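Local coordinates for P91 (Metagenome, PDB 4ZI5), which hydrolyses phosphotriesters as a promiscuous activity and belongs to the dienelactone hydrolase-like enzymes of the alpha/beta-hydrolase fold, at residues 124-128 against 245-250. Numbering follows the deposited sequence. Where two conformers were deposited one is given.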
loop_
_atom_site.group_PDB
_atom_site.type_symbol
_atom_site.label_atom_id
_atom_site.label_comp_id
_atom_site.label_asym_id
_atom_site.label_seq_id
_atom_site.Cartn_x
_atom_site.Cartn_y
_atom_site.Cartn_z
ATOM N N LYS A 124 23.656 2.649 2.626
ATOM C CA LYS A 124 22.357 2.487 1.959
ATOM C C LYS A 124 22.016 1.002 1.873
ATOM O O LYS A 124 22.127 0.372 0.799
ATOM C CB LYS A 124 22.392 3.093 0.560
ATOM C CG LYS A 124 22.538 4.628 0.579
ATOM C CD LYS A 124 22.454 5.181 -0.832
ATOM C CE LYS A 124 22.759 6.676 -0.858
ATOM N NZ LYS A 124 21.919 7.305 -1.907
ATOM N N VAL A 125 21.558 0.459 3.000
ATOM C CA VAL A 125 21.186 -0.942 3.046
ATOM C C VAL A 125 19.764 -1.158 3.543
ATOM O O VAL A 125 19.235 -0.374 4.321
ATOM C CB VAL A 125 22.174 -1.751 3.893
ATOM C CG1 VAL A 125 23.526 -1.822 3.161
ATOM C CG2 VAL A 125 22.303 -1.177 5.293
ATOM N N ALA A 126 19.140 -2.213 3.046
ATOM C CA ALA A 126 17.770 -2.560 3.417
ATOM C C ALA A 126 17.655 -4.070 3.538
ATOM O O ALA A 126 18.598 -4.805 3.247
ATOM C CB ALA A 126 16.781 -2.042 2.372
ATOM N N ALA A 127 16.511 -4.535 4.015
ATOM C CA ALA A 127 16.254 -5.969 4.110
ATOM C C ALA A 127 14.819 -6.246 3.740
ATOM O O ALA A 127 13.904 -5.505 4.111
ATOM C CB ALA A 127 16.510 -6.497 5.508
ATOM N N ILE A 128 14.634 -7.308 2.988
ATOM C CA ILE A 128 13.311 -7.814 2.724
ATOM C C ILE A 128 13.254 -9.244 3.213
ATOM O O ILE A 128 14.293 -9.912 3.406
ATOM C CB ILE A 128 12.903 -7.692 1.238
ATOM C CG1 ILE A 128 13.674 -8.665 0.320
ATOM C CG2 ILE A 128 13.047 -6.261 0.797
ATOM C CD1 ILE A 128 13.107 -8.767 -1.080
ATOM N N PHE A 245 11.989 1.810 -2.013
ATOM C CA PHE A 245 13.412 1.874 -2.246
ATOM C C PHE A 245 13.812 3.064 -3.147
ATOM O O PHE A 245 14.811 3.729 -2.866
ATOM C CB PHE A 245 13.923 0.558 -2.867
ATOM C CG PHE A 245 13.876 -0.619 -1.938
ATOM C CD1 PHE A 245 13.572 -0.495 -0.587
ATOM C CD2 PHE A 245 14.188 -1.888 -2.436
ATOM C CE1 PHE A 245 13.566 -1.605 0.248
ATOM C CE2 PHE A 245 14.179 -2.989 -1.606
ATOM C CZ PHE A 245 13.861 -2.853 -0.270
ATOM N N SER A 246 13.030 3.328 -4.191
ATOM C CA SER A 246 13.308 4.460 -5.090
ATOM C C SER A 246 13.172 5.785 -4.349
ATOM O O SER A 246 14.013 6.673 -4.503
ATOM C CB SER A 246 12.405 4.427 -6.320
ATOM O OG SER A 246 11.080 4.780 -6.008
ATOM N N GLU A 247 12.147 5.890 -3.512
ATOM C CA GLU A 247 11.945 7.074 -2.660
ATOM C C GLU A 247 13.125 7.297 -1.691
ATOM O O GLU A 247 13.612 8.427 -1.523
ATOM C CB GLU A 247 10.636 6.915 -1.864
ATOM C CG GLU A 247 10.347 8.038 -0.854
ATOM C CD GLU A 247 9.278 7.667 0.163
ATOM O OE1 GLU A 247 8.312 6.922 -0.140
ATOM O OE2 GLU A 247 9.396 8.121 1.317
ATOM N N LEU A 248 13.530 6.250 -0.996
ATOM C CA LEU A 248 14.517 6.398 0.074
ATOM C C LEU A 248 15.991 6.374 -0.362
ATOM O O LEU A 248 16.825 7.010 0.290
ATOM C CB LEU A 248 14.277 5.354 1.150
ATOM C CG LEU A 248 12.955 5.444 1.874
ATOM C CD1 LEU A 248 12.818 4.224 2.755
ATOM C CD2 LEU A 248 12.810 6.736 2.682
ATOM N N PHE A 249 16.312 5.624 -1.406
ATOM C CA PHE A 249 17.657 5.616 -1.970
ATOM C C PHE A 249 17.796 6.631 -3.099
ATOM O O PHE A 249 16.800 7.063 -3.709
ATOM C CB PHE A 249 18.029 4.219 -2.504
ATOM C CG PHE A 249 18.053 3.145 -1.442
ATOM C CD1 PHE A 249 18.666 3.359 -0.217
ATOM C CD2 PHE A 249 17.472 1.904 -1.682
ATOM C CE1 PHE A 249 18.689 2.374 0.757
ATOM C CE2 PHE A 249 17.497 0.911 -0.708
ATOM C CZ PHE A 249 18.111 1.156 0.508
ATOM N N GLY A 250 19.042 6.939 -3.437
ATOM C CA GLY A 250 19.350 7.950 -4.475
ATOM C C GLY A 250 18.794 9.347 -4.210
ATOM O O GLY A 250 17.605 9.614 -4.434
#
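A126 meets two phenylalanines at once: its CB lies 3.9 Å from CE1 of F245 and 3.9 Å from CZ of F249. The methyl stands at the edge of the F249 ring, near its plane, while it approaches the F245 ring obliquely. A side chain this short suits a strand position facing two large rings. Two residues further along the same face of the strand, I128 brings its CG2 methyl to 3.7 Å from CZ of F245, again at the ring edge, and the two side chains cross at about a right angle. At chi1 71° CG1 sits between the backbone N and the carbonyl carbon, which sets the CG2 branch anti to the carbonyl carbon, where it meets the ring; the I128 side chain also packs on W238 and M241. This is the layered packing of an alpha/beta-hydrolase: the C-terminal helix 231-248 lies against the parallel part of the central sheet, and strand 125-130 leads into a probable nucleophile elbow around C131. F245 reaches on to V45, A149 and V151 of the strands flanking 125-130, a span that suits a broad flat ring. F249, just past the helical turn closed by its N to O of F245 (2.8 Å), packs against the K124 end, its CE1 3.8 Å from CB of K124, with the K124 carbonyl carbon meeting the ring obliquely. Replacing F249 with an alanine is likely to open a gap beside A126 and the K124 backbone and leave P43 and T148 without their aromatic neighbour. Toward solvent the packing thins: a long lysine suits this edge, its first methylenes against the ring and its NZ 3.3 Å from N of G250, two donors without a hydrogen bond. At G250 the positive phi (58°) favours glycine, and the chain ends there, exposed.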